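Local coordinates for hypothetical protein PH1933 (Pyrococcus horikoshii, PDB 1WWZ), which binds acetyl-coenzyme A and is probably an acyltransferase of the GNAT family, its acceptor substrate being unknown, at residues 118-127 against 146-157; 17-25 against 38-47. All blocks are in the same frame, centred on the assembly; numbering follows the deposited sequence.

How the contacts relate
Contact 2 comes first along the chain: helix 14-27 is followed by the short helix 32-35 and then by helix 38-53, so 17-25 against 38-47 closes a helical connection near the N terminus. The chain next builds strands 57-62, 65-78 and 83-93 and helix 102-115 before contact 1 opens. There 118-127 and 146-157 close a second loop, which holds helix 130-138 and strand 142-147. The two loops follow one another without nesting or crossing, and their centres lie 23 Å apart on opposite sides of the chain's centre. Contact 2 joins two helices packed on the sheet, whereas contact 1 joins two strands within it.

Contact 1 of 2, residues 118-127 against 146-157; sequences NDTIELWVGE and KSGIWVRMIKRQ. With ACO (acetyl coenzyme *a), chain C.
The indole of W124 lies flat on the aliphatic base of R152, a CH-pi contact with R152 CB 3.5 Å from the six-membered ring's centroid, almost on its normal. Both belong to an antiparallel strand pair, 120-126 with 150-156, in the mixed sheet of the GNAT fold. L123 with M153 and V125 with V151 are hydrogen-bonded pairs; W124 with R152 is a non-hydrogen-bonded one, its side chains on one face. S147 CB and W150 CB also touch the ring, and the broad indole suits a place where it can cover both strand and turn. Replacing this tryptophan by alanine would probably strip the cover from R152, S147 and W150, leaving salt bridges as the arginine's main restraint. With chi1 at -173° the R152 stem runs out along the indole, and a bend at chi3 brings NH1 2.9 Å from E122 OE1, carboxylate and guanidinium planes nearly perpendicular. R152 NH1 also salt-bridges E81, and E122 OE1 hydrogen-bonds S78.

On the opposite face, L123 CD1 packs on M153 CB and V125 CG1 meets M153 SD, apolar groups suited to the acetyl-CoA side. V125 CB lies 3.9 Å from thioester sulfur S1P, W124 O 3.5 Å from the acetyl CH3.

Contact 2 of 2, residues 17-25 against 38-47; sequences LNELIDVYM and GRDYARNYIK
The guanidinium of R39 has I21 CG2 over the centre of one face, 3.4 Å from CZ, while D22 OD1 and N18 OD1 lie at its edge. R43 offers a guanidinium face to the other branch of the same isoleucine, I21 CD1, near its rim, and the ring of Y24 carries the backbone of A42 over one face, with A42 CB 3.4 Å from Y24 CD2. Y24 OH meets the edge of the Y41 ring.

R39 grips D22 end-on with both terminal nitrogens on one oxygen: OD1 is 2.7 Å from NH1 and 2.9 Å from NH2. The bend at chi3 (66°) turns the guanidinium across helix 14-27, where NH2 also makes a weak hydrogen bond to N18 OD1. A long arginine suits this edge, because its stem can pack against M25 CG while its charge reaches the aspartate.

The segments 17-25 and 38-47 cross at 119°, their axes approaching to 9.4 Å, with knobs-into-holes packing. I21 fits among R39, A42, R43 and I46, and I46 among L17, L20, I21 and Y24, its CG2 3.7 Å from L17 CD1. The small A42 lets the backbones approach, its CA 6.0 Å from that of I21, and M25 SD touches its methyl.

The pair forms the helical layer between the GNAT fold's first two strands: L20 and I46 continue onto F57 of strand 57-62 and F69 of strand 65-78, and Y24 hydrogen-bonds through OH to G35 O at the end of helix 32-35, while its ring touches E90 of strand 83-93.

Contact 1 of 2, residues 118-127 against 146-157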
loop_
_atom_site.group_PDB
_atom_site.type_symbol
_atom_site.label_atom_id
_atom_site.label_comp_id
_atom_site.label_asym_id
_atom_site.label_seq_id
_atom_site.Cartn_x
_atom_site.Cartn_y
_atom_site.Cartn_z
ATOM N N ASN A 118 -3.318 7.345 -14.433
ATOM C CA ASN A 118 -4.252 8.450 -14.243
ATOM C C ASN A 118 -3.911 9.397 -13.102
ATOM O O ASN A 118 -3.367 8.980 -12.085
ATOM C CB ASN A 118 -5.657 7.884 -14.009
ATOM C CG ASN A 118 -5.918 6.614 -14.804
ATOM O OD1 ASN A 118 -5.923 5.508 -14.251
ATOM N ND2 ASN A 118 -6.130 6.764 -16.106
ATOM N N ASP A 119 -4.245 10.674 -13.277
ATOM C CA ASP A 119 -4.003 11.676 -12.243
ATOM C C ASP A 119 -5.295 11.875 -11.460
ATOM O O ASP A 119 -5.378 12.726 -10.575
ATOM C CB ASP A 119 -3.572 13.018 -12.858
ATOM C CG ASP A 119 -4.625 13.613 -13.788
ATOM O OD1 ASP A 119 -5.832 13.492 -13.496
ATOM O OD2 ASP A 119 -4.244 14.224 -14.808
ATOM N N THR A 120 -6.302 11.077 -11.803
ATOM C CA THR A 120 -7.603 11.157 -11.156
ATOM C C THR A 120 -8.239 9.773 -11.078
ATOM O O THR A 120 -8.155 8.994 -12.026
ATOM C CB THR A 120 -8.550 12.074 -11.951
ATOM O OG1 THR A 120 -7.967 13.375 -12.071
ATOM C CG2 THR A 120 -9.888 12.194 -11.254
ATOM N N ILE A 121 -8.858 9.469 -9.941
ATOM C CA ILE A 121 -9.533 8.189 -9.758
ATOM C C ILE A 121 -10.961 8.477 -9.314
ATOM O O ILE A 121 -11.191 9.203 -8.348
ATOM C CB ILE A 121 -8.835 7.312 -8.703
ATOM C CG1 ILE A 121 -7.393 7.034 -9.137
ATOM C CG2 ILE A 121 -9.592 5.985 -8.544
ATOM C CD1 ILE A 121 -6.570 6.294 -8.106
ATOM N N GLU A 122 -11.918 7.901 -10.033
ATOM C CA GLU A 122 -13.333 8.111 -9.756
ATOM C C GLU A 122 -14.033 6.819 -9.336
ATOM O O GLU A 122 -13.640 5.726 -9.747
ATOM C CB GLU A 122 -13.993 8.689 -11.014
ATOM C CG GLU A 122 -15.491 8.919 -10.942
ATOM C CD GLU A 122 -16.035 9.439 -12.262
ATOM O OE1 GLU A 122 -16.018 10.670 -12.486
ATOM O OE2 GLU A 122 -16.462 8.610 -13.092
ATOM N N LEU A 123 -15.065 6.950 -8.507
ATOM C CA LEU A 123 -15.828 5.790 -8.058
ATOM C C LEU A 123 -17.207 6.202 -7.573
ATOM O O LEU A 123 -17.448 7.370 -7.261
ATOM C CB LEU A 123 -15.086 5.055 -6.928
ATOM C CG LEU A 123 -14.899 5.822 -5.610
ATOM C CD1 LEU A 123 -16.174 5.723 -4.769
ATOM C CD2 LEU A 123 -13.726 5.237 -4.828
ATOM N N TRP A 124 -18.114 5.233 -7.535
ATOM C CA TRP A 124 -19.467 5.453 -7.054
ATOM C C TRP A 124 -19.696 4.465 -5.920
ATOM O O TRP A 124 -19.356 3.284 -6.032
ATOM C CB TRP A 124 -20.500 5.219 -8.159
ATOM C CG TRP A 124 -20.500 6.267 -9.226
ATOM C CD1 TRP A 124 -19.743 6.286 -10.364
ATOM C CD2 TRP A 124 -21.311 7.448 -9.262
ATOM N NE1 TRP A 124 -20.041 7.401 -11.111
ATOM C CE2 TRP A 124 -21.000 8.130 -10.459
ATOM C CE3 TRP A 124 -22.276 7.992 -8.402
ATOM C CZ2 TRP A 124 -21.618 9.337 -10.816
ATOM C CZ3 TRP A 124 -22.890 9.190 -8.756
ATOM C CH2 TRP A 124 -22.559 9.848 -9.955
ATOM N N VAL A 125 -20.262 4.955 -4.825
ATOM C CA VAL A 125 -20.518 4.116 -3.667
ATOM C C VAL A 125 -21.917 4.392 -3.128
ATOM O O VAL A 125 -22.429 5.505 -3.255
ATOM C CB VAL A 125 -19.450 4.377 -2.568
ATOM C CG1 VAL A 125 -19.393 5.859 -2.236
ATOM C CG2 VAL A 125 -19.758 3.559 -1.328
ATOM N N GLY A 126 -22.537 3.366 -2.550
ATOM C CA GLY A 126 -23.875 3.517 -2.000
ATOM C C GLY A 126 -23.934 4.573 -0.913
ATOM O O GLY A 126 -23.035 4.659 -0.078
ATOM N N GLU A 127 -25.002 5.367 -0.914
ATOM C CA GLU A 127 -25.167 6.444 0.057
ATOM C C GLU A 127 -25.191 5.992 1.519
ATOM O O GLU A 127 -24.784 6.738 2.407
ATOM C CB GLU A 127 -26.433 7.246 -0.269
ATOM C CG GLU A 127 -27.744 6.501 -0.055
ATOM C CD GLU A 127 -28.945 7.268 -0.592
ATOM O OE1 GLU A 127 -28.916 8.515 -0.572
ATOM O OE2 GLU A 127 -29.922 6.623 -1.024
ATOM N N LYS A 146 -23.812 13.123 -6.693
ATOM C CA LYS A 146 -24.702 12.010 -6.408
ATOM C C LYS A 146 -25.592 11.694 -7.597
ATOM O O LYS A 146 -25.767 12.510 -8.503
ATOM C CB LYS A 146 -25.588 12.335 -5.207
ATOM C CG LYS A 146 -26.537 13.493 -5.460
ATOM C CD LYS A 146 -27.481 13.718 -4.292
ATOM C CE LYS A 146 -28.368 14.927 -4.536
ATOM N NZ LYS A 146 -27.561 16.168 -4.712
ATOM N N SER A 147 -26.146 10.491 -7.577
ATOM C CA SER A 147 -27.047 10.020 -8.616
ATOM C C SER A 147 -27.945 8.997 -7.945
ATOM O O SER A 147 -27.558 7.844 -7.767
ATOM C CB SER A 147 -26.267 9.362 -9.754
ATOM O OG SER A 147 -27.152 8.880 -10.751
ATOM N N GLY A 148 -29.141 9.427 -7.563
ATOM C CA GLY A 148 -30.054 8.519 -6.897
ATOM C C GLY A 148 -29.458 8.037 -5.587
ATOM O O GLY A 148 -29.078 8.841 -4.736
ATOM N N ILE A 149 -29.362 6.723 -5.427
ATOM C CA ILE A 149 -28.815 6.144 -4.207
ATOM C C ILE A 149 -27.287 6.078 -4.243
ATOM O O ILE A 149 -26.659 5.559 -3.315
ATOM C CB ILE A 149 -29.365 4.717 -3.984
ATOM C CG1 ILE A 149 -28.797 3.761 -5.036
ATOM C CG2 ILE A 149 -30.887 4.730 -4.083
ATOM C CD1 ILE A 149 -29.252 2.329 -4.869
ATOM N N TRP A 150 -26.692 6.618 -5.303
ATOM C CA TRP A 150 -25.238 6.577 -5.455
ATOM C C TRP A 150 -24.507 7.900 -5.251
ATOM O O TRP A 150 -24.977 8.960 -5.666
ATOM C CB TRP A 150 -24.870 6.019 -6.838
ATOM C CG TRP A 150 -25.479 4.684 -7.127
ATOM C CD1 TRP A 150 -26.636 4.438 -7.809
ATOM C CD2 TRP A 150 -24.985 3.412 -6.700
ATOM N NE1 TRP A 150 -26.897 3.091 -7.827
ATOM C CE2 TRP A 150 -25.901 2.437 -7.151
ATOM C CE3 TRP A 150 -23.863 3.000 -5.970
ATOM C CZ2 TRP A 150 -25.723 1.071 -6.905
ATOM C CZ3 TRP A 150 -23.686 1.641 -5.721
ATOM C CH2 TRP A 150 -24.615 0.695 -6.187
ATOM N N VAL A 151 -23.339 7.812 -4.619
ATOM C CA VAL A 151 -22.486 8.968 -4.352
ATOM C C VAL A 151 -21.191 8.839 -5.158
ATOM O O VAL A 151 -20.596 7.764 -5.208
ATOM C CB VAL A 151 -22.119 9.049 -2.856
ATOM C CG1 VAL A 151 -21.132 10.186 -2.614
ATOM C CG2 VAL A 151 -23.373 9.241 -2.030
ATOM N N ARG A 152 -20.763 9.927 -5.794
ATOM C CA ARG A 152 -19.533 9.905 -6.584
ATOM C C ARG A 152 -18.375 10.484 -5.784
ATOM O O ARG A 152 -18.490 11.556 -5.179
ATOM C CB ARG A 152 -19.697 10.697 -7.889
ATOM C CG ARG A 152 -18.495 10.579 -8.841
ATOM C CD ARG A 152 -18.740 11.297 -10.180
ATOM N NE ARG A 152 -18.695 12.753 -10.065
ATOM C CZ ARG A 152 -17.637 13.505 -10.372
ATOM N NH1 ARG A 152 -16.519 12.947 -10.826
ATOM N NH2 ARG A 152 -17.693 14.822 -10.205
ATOM N N MET A 153 -17.262 9.762 -5.770
ATOM C CA MET A 153 -16.076 10.209 -5.058
ATOM C C MET A 153 -14.909 10.277 -6.022
ATOM O O MET A 153 -14.830 9.501 -6.976
ATOM C CB MET A 153 -15.758 9.267 -3.897
ATOM C CG MET A 153 -16.869 9.230 -2.862
ATOM S SD MET A 153 -16.476 8.284 -1.393
ATOM C CE MET A 153 -15.419 9.458 -0.517
ATOM N N ILE A 154 -13.999 11.205 -5.768
ATOM C CA ILE A 154 -12.860 11.382 -6.649
ATOM C C ILE A 154 -11.588 11.666 -5.860
ATOM O O ILE A 154 -11.638 12.242 -4.771
ATOM C CB ILE A 154 -13.130 12.558 -7.625
ATOM C CG1 ILE A 154 -12.223 12.460 -8.844
ATOM C CG2 ILE A 154 -12.941 13.888 -6.914
ATOM C CD1 ILE A 154 -12.811 11.609 -9.947
ATOM N N LYS A 155 -10.457 11.232 -6.405
ATOM C CA LYS A 155 -9.146 11.511 -5.851
ATOM C C LYS A 155 -8.212 12.073 -6.922
ATOM O O LYS A 155 -8.006 11.505 -7.988
ATOM C CB LYS A 155 -8.580 10.214 -5.269
ATOM C CG LYS A 155 -7.198 10.399 -4.635
ATOM C CD LYS A 155 -6.633 9.114 -4.028
ATOM C CE LYS A 155 -5.196 9.288 -3.515
ATOM N NZ LYS A 155 -5.163 10.282 -2.451
ATOM N N ARG A 156 -7.660 13.261 -6.624
ATOM C CA ARG A 156 -6.808 13.906 -7.610
ATOM C C ARG A 156 -5.341 13.879 -7.177
ATOM O O ARG A 156 -5.012 13.867 -5.995
ATOM C CB ARG A 156 -7.281 15.356 -7.765
ATOM C CG ARG A 156 -8.736 15.463 -8.236
ATOM C CD ARG A 156 -9.129 16.917 -8.529
ATOM N NE ARG A 156 -10.583 17.059 -8.646
ATOM C CZ ARG A 156 -11.153 16.656 -9.797
ATOM N NH1 ARG A 156 -10.412 16.120 -10.751
ATOM N NH2 ARG A 156 -12.462 16.842 -9.988
ATOM N N GLN A 157 -4.445 13.810 -8.184
ATOM C CA GLN A 157 -3.014 13.813 -7.883
ATOM C C GLN A 157 -2.544 15.206 -7.445
ATOM O O GLN A 157 -2.001 15.400 -6.363
ATOM C CB GLN A 157 -2.244 13.371 -9.141
ATOM C CG GLN A 157 -1.897 11.870 -9.149
ATOM C CD GLN A 157 -0.849 11.584 -10.212
ATOM O OE1 GLN A 157 -0.229 12.470 -10.784
ATOM N NE2 GLN A 157 -0.654 10.264 -10.465
HETATM N N1A ACO C . -17.038 1.382 9.614
HETATM C C2A ACO C . -16.097 2.310 9.797
HETATM N N3A ACO C . -14.883 2.367 9.173
HETATM C C4A ACO C . -14.683 1.310 8.270
HETATM C C5A ACO C . -15.602 0.308 8.032
HETATM C C6A ACO C . -16.858 0.362 8.765
HETATM N N6A ACO C . -17.805 -0.571 8.617
HETATM N N7A ACO C . -15.101 -0.592 7.097
HETATM C C8A ACO C . -13.924 -0.117 6.795
HETATM N N9A ACO C . -13.591 1.054 7.470
HETATM C C1B ACO C . -12.381 1.854 7.395
HETATM C C2B ACO C . -11.530 1.849 8.676
HETATM O O2B ACO C . -10.801 3.093 8.702
HETATM C C3B ACO C . -10.690 0.553 8.511
HETATM O O3B ACO C . -9.480 0.752 9.268
HETATM P P3B ACO C . -9.231 0.331 10.801
HETATM O O7A ACO C . -10.235 1.143 11.562
HETATM O O8A ACO C . -7.862 0.730 11.085
HETATM O O9A ACO C . -9.457 -1.130 10.882
HETATM C C4B ACO C . -10.402 0.540 7.033
HETATM O O4B ACO C . -11.452 1.368 6.460
HETATM C C5B ACO C . -10.574 -0.798 6.346
HETATM O O5B ACO C . -9.983 -1.885 7.036
HETATM P P1A ACO C . -9.914 -3.297 6.309
HETATM O O1A ACO C . -9.873 -4.324 7.349
HETATM O O2A ACO C . -8.766 -3.261 5.320
HETATM O O3A ACO C . -11.423 -3.360 5.668
HETATM P P2A ACO C . -12.031 -4.487 4.800
HETATM O O4A ACO C . -13.252 -4.878 5.530
HETATM O O5A ACO C . -10.974 -5.514 4.598
HETATM O O6A ACO C . -12.385 -3.848 3.426
HETATM C CBP ACO C . -14.470 -3.114 2.259
HETATM C CCP ACO C . -13.375 -2.743 3.231
HETATM C CDP ACO C . -15.353 -1.835 2.074
HETATM C CEP ACO C . -13.852 -3.573 0.918
HETATM C CAP ACO C . -15.293 -4.302 2.891
HETATM O OAP ACO C . -15.889 -3.860 4.108
HETATM C C9P ACO C . -16.441 -4.865 2.013
HETATM O O9P ACO C . -16.264 -5.810 1.256
HETATM N N8P ACO C . -17.658 -4.240 2.124
HETATM C C7P ACO C . -18.868 -4.632 1.358
HETATM C C6P ACO C . -18.812 -4.263 -0.138
HETATM C C5P ACO C . -18.658 -2.779 -0.364
HETATM O O5P ACO C . -19.371 -1.951 0.258
HETATM N N4P ACO C . -17.763 -2.356 -1.244
HETATM C C3P ACO C . -17.340 -1.041 -1.738
HETATM C C2P ACO C . -18.382 -0.667 -2.796
HETATM S S1P ACO C . -17.870 0.989 -3.511
HETATM C C ACO C . -17.160 0.524 -4.785
HETATM O O ACO C . -16.976 -0.701 -5.233
HETATM C CH3 ACO C . -16.421 1.413 -5.962
HETATM O O HOH W 1 -26.993 9.818 -2.844
#

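Contact 2 of 2, residues 17-25 against 38-47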
loop_
_atom_site.group_PDB
_atom_site.type_symbol
_atom_site.label_atom_id
_atom_site.label_comp_id
_atom_site.label_asym_id
_atom_site.label_seq_id
_atom_site.Cartn_x
_atom_site.Cartn_y
_atom_site.Cartn_z
ATOM N N LEU A 17 -14.212 -17.484 -11.285
ATOM C CA LEU A 17 -15.449 -16.717 -11.284
ATOM C C LEU A 17 -16.326 -17.144 -10.119
ATOM O O LEU A 17 -16.927 -16.311 -9.443
ATOM C CB LEU A 17 -16.194 -16.923 -12.606
ATOM C CG LEU A 17 -17.540 -16.214 -12.753
ATOM C CD1 LEU A 17 -17.358 -14.708 -12.587
ATOM C CD2 LEU A 17 -18.130 -16.535 -14.114
ATOM N N ASN A 18 -16.388 -18.451 -9.884
ATOM C CA ASN A 18 -17.192 -18.995 -8.797
ATOM C C ASN A 18 -16.707 -18.455 -7.454
ATOM O O ASN A 18 -17.510 -18.066 -6.605
ATOM C CB ASN A 18 -17.113 -20.522 -8.802
ATOM C CG ASN A 18 -18.285 -21.167 -8.093
ATOM O OD1 ASN A 18 -19.419 -21.113 -8.572
ATOM N ND2 ASN A 18 -18.021 -21.775 -6.944
ATOM N N GLU A 19 -15.390 -18.437 -7.262
ATOM C CA GLU A 19 -14.807 -17.934 -6.022
ATOM C C GLU A 19 -15.098 -16.451 -5.841
ATOM O O GLU A 19 -15.421 -16.001 -4.741
ATOM C CB GLU A 19 -13.289 -18.132 -6.015
ATOM C CG GLU A 19 -12.824 -19.569 -5.934
ATOM C CD GLU A 19 -11.312 -19.667 -5.857
ATOM O OE1 GLU A 19 -10.729 -19.079 -4.921
ATOM O OE2 GLU A 19 -10.710 -20.327 -6.730
ATOM N N LEU A 20 -14.969 -15.689 -6.923
ATOM C CA LEU A 20 -15.223 -14.258 -6.857
ATOM C C LEU A 20 -16.679 -14.008 -6.496
ATOM O O LEU A 20 -16.992 -13.103 -5.721
ATOM C CB LEU A 20 -14.884 -13.589 -8.194
ATOM C CG LEU A 20 -13.389 -13.534 -8.530
ATOM C CD1 LEU A 20 -13.203 -13.054 -9.953
ATOM C CD2 LEU A 20 -12.666 -12.612 -7.554
ATOM N N ILE A 21 -17.572 -14.816 -7.055
ATOM C CA ILE A 21 -18.986 -14.664 -6.761
ATOM C C ILE A 21 -19.244 -14.916 -5.277
ATOM O O ILE A 21 -19.959 -14.149 -4.632
ATOM C CB ILE A 21 -19.838 -15.620 -7.625
ATOM C CG1 ILE A 21 -19.727 -15.207 -9.097
ATOM C CG2 ILE A 21 -21.289 -15.583 -7.170
ATOM C CD1 ILE A 21 -20.486 -16.104 -10.058
ATOM N N ASP A 22 -18.652 -15.977 -4.731
ATOM C CA ASP A 22 -18.825 -16.295 -3.311
ATOM C C ASP A 22 -18.358 -15.125 -2.441
ATOM O O ASP A 22 -19.045 -14.721 -1.501
ATOM C CB ASP A 22 -18.035 -17.555 -2.925
ATOM C CG ASP A 22 -18.509 -18.801 -3.653
ATOM O OD1 ASP A 22 -19.643 -18.803 -4.178
ATOM O OD2 ASP A 22 -17.746 -19.791 -3.687
ATOM N N VAL A 23 -17.183 -14.589 -2.758
ATOM C CA VAL A 23 -16.629 -13.463 -2.013
ATOM C C VAL A 23 -17.565 -12.264 -2.117
ATOM O O VAL A 23 -17.848 -11.587 -1.128
ATOM C CB VAL A 23 -15.237 -13.058 -2.567
ATOM C CG1 VAL A 23 -14.805 -11.718 -1.980
ATOM C CG2 VAL A 23 -14.217 -14.134 -2.235
ATOM N N TYR A 24 -18.041 -12.012 -3.330
ATOM C CA TYR A 24 -18.944 -10.903 -3.589
ATOM C C TYR A 24 -20.237 -11.051 -2.786
ATOM O O TYR A 24 -20.659 -10.123 -2.097
ATOM C CB TYR A 24 -19.259 -10.850 -5.085
ATOM C CG TYR A 24 -20.185 -9.731 -5.500
ATOM C CD1 TYR A 24 -19.690 -8.578 -6.110
ATOM C CD2 TYR A 24 -21.562 -9.841 -5.314
ATOM C CE1 TYR A 24 -20.551 -7.565 -6.531
ATOM C CE2 TYR A 24 -22.425 -8.840 -5.727
ATOM C CZ TYR A 24 -21.917 -7.705 -6.335
ATOM O OH TYR A 24 -22.778 -6.724 -6.759
ATOM N N MET A 25 -20.862 -12.221 -2.879
ATOM C CA MET A 25 -22.110 -12.475 -2.159
ATOM C C MET A 25 -21.928 -12.365 -0.646
ATOM O O MET A 25 -22.803 -11.860 0.063
ATOM C CB MET A 25 -22.653 -13.865 -2.506
ATOM C CG MET A 25 -23.022 -14.055 -3.969
ATOM S SD MET A 25 -24.196 -12.828 -4.573
ATOM C CE MET A 25 -25.711 -13.340 -3.724
ATOM N N GLY A 38 -29.032 -12.264 -5.556
ATOM C CA GLY A 38 -28.732 -13.474 -6.299
ATOM C C GLY A 38 -27.342 -13.531 -6.896
ATOM O O GLY A 38 -26.727 -12.504 -7.181
ATOM N N ARG A 39 -26.851 -14.749 -7.091
ATOM C CA ARG A 39 -25.529 -14.968 -7.659
ATOM C C ARG A 39 -25.461 -14.540 -9.127
ATOM O O ARG A 39 -24.388 -14.222 -9.635
ATOM C CB ARG A 39 -25.145 -16.445 -7.528
ATOM C CG ARG A 39 -24.981 -16.919 -6.088
ATOM C CD ARG A 39 -24.729 -18.418 -6.023
ATOM N NE ARG A 39 -23.453 -18.802 -6.622
ATOM C CZ ARG A 39 -22.270 -18.631 -6.041
ATOM N NH1 ARG A 39 -22.192 -18.083 -4.837
ATOM N NH2 ARG A 39 -21.164 -19.011 -6.667
ATOM N N ASP A 40 -26.608 -14.531 -9.803
ATOM C CA ASP A 40 -26.660 -14.136 -11.208
ATOM C C ASP A 40 -26.225 -12.686 -11.397
ATOM O O ASP A 40 -25.431 -12.386 -12.288
ATOM C CB ASP A 40 -28.072 -14.327 -11.769
ATOM C CG ASP A 40 -28.460 -15.786 -11.885
ATOM O OD1 ASP A 40 -28.459 -16.488 -10.851
ATOM O OD2 ASP A 40 -28.767 -16.230 -13.009
ATOM N N TYR A 41 -26.751 -11.789 -10.568
ATOM C CA TYR A 41 -26.385 -10.379 -10.656
ATOM C C TYR A 41 -24.868 -10.265 -10.506
ATOM O O TYR A 41 -24.195 -9.616 -11.312
ATOM C CB TYR A 41 -27.063 -9.571 -9.546
ATOM C CG TYR A 41 -26.702 -8.099 -9.555
ATOM C CD1 TYR A 41 -27.561 -7.151 -10.104
ATOM C CD2 TYR A 41 -25.487 -7.657 -9.027
ATOM C CE1 TYR A 41 -27.219 -5.795 -10.126
ATOM C CE2 TYR A 41 -25.137 -6.308 -9.047
ATOM C CZ TYR A 41 -26.008 -5.384 -9.597
ATOM O OH TYR A 41 -25.663 -4.049 -9.610
ATOM N N ALA A 42 -24.341 -10.910 -9.467
ATOM C CA ALA A 42 -22.910 -10.896 -9.191
ATOM C C ALA A 42 -22.115 -11.463 -10.359
ATOM O O ALA A 42 -21.124 -10.877 -10.782
ATOM C CB ALA A 42 -22.615 -11.696 -7.922
ATOM N N ARG A 43 -22.554 -12.604 -10.880
ATOM C CA ARG A 43 -21.867 -13.234 -11.999
ATOM C C ARG A 43 -21.786 -12.299 -13.203
ATOM O O ARG A 43 -20.723 -12.129 -13.794
ATOM C CB ARG A 43 -22.577 -14.535 -12.405
ATOM C CG ARG A 43 -21.855 -15.306 -13.506
ATOM C CD ARG A 43 -22.538 -16.630 -13.859
ATOM N NE ARG A 43 -22.601 -17.557 -12.728
ATOM C CZ ARG A 43 -23.573 -17.569 -11.821
ATOM N NH1 ARG A 43 -24.577 -16.705 -11.904
ATOM N NH2 ARG A 43 -23.545 -18.445 -10.825
ATOM N N ASN A 44 -22.912 -11.689 -13.560
ATOM C CA ASN A 44 -22.934 -10.789 -14.701
ATOM C C ASN A 44 -22.091 -9.536 -14.500
ATOM O O ASN A 44 -21.399 -9.102 -15.420
ATOM C CB ASN A 44 -24.372 -10.395 -15.047
ATOM C CG ASN A 44 -25.225 -11.592 -15.402
ATOM O OD1 ASN A 44 -24.739 -12.555 -15.996
ATOM N ND2 ASN A 44 -26.506 -11.536 -15.054
ATOM N N TYR A 45 -22.142 -8.946 -13.310
ATOM C CA TYR A 45 -21.354 -7.744 -13.081
ATOM C C TYR A 45 -19.862 -8.059 -13.095
ATOM O O TYR A 45 -19.070 -7.329 -13.695
ATOM C CB TYR A 45 -21.731 -7.070 -11.759
ATOM C CG TYR A 45 -21.068 -5.718 -11.607
ATOM C CD1 TYR A 45 -21.209 -4.749 -12.596
ATOM C CD2 TYR A 45 -20.278 -5.418 -10.498
ATOM C CE1 TYR A 45 -20.585 -3.514 -12.493
ATOM C CE2 TYR A 45 -19.642 -4.179 -10.384
ATOM C CZ TYR A 45 -19.803 -3.235 -11.387
ATOM O OH TYR A 45 -19.187 -2.008 -11.295
ATOM N N ILE A 46 -19.475 -9.151 -12.442
ATOM C CA ILE A 46 -18.069 -9.540 -12.404
ATOM C C ILE A 46 -17.530 -9.831 -13.806
ATOM O O ILE A 46 -16.403 -9.458 -14.131
ATOM C CB ILE A 46 -17.863 -10.761 -11.472
ATOM C CG1 ILE A 46 -18.191 -10.353 -10.032
ATOM C CG2 ILE A 46 -16.427 -11.263 -11.557
ATOM C CD1 ILE A 46 -18.139 -11.486 -9.024
ATOM N N LYS A 47 -18.330 -10.484 -14.643
ATOM C CA LYS A 47 -17.899 -10.772 -16.012
ATOM C C LYS A 47 -17.707 -9.461 -16.773
ATOM O O LYS A 47 -16.742 -9.297 -17.524
ATOM C CB LYS A 47 -18.933 -11.641 -16.729
ATOM C CG LYS A 47 -19.043 -13.049 -16.173
ATOM C CD LYS A 47 -20.154 -13.833 -16.861
ATOM C CE LYS A 47 -19.888 -13.996 -18.345
ATOM N NZ LYS A 47 -20.994 -14.742 -19.016
#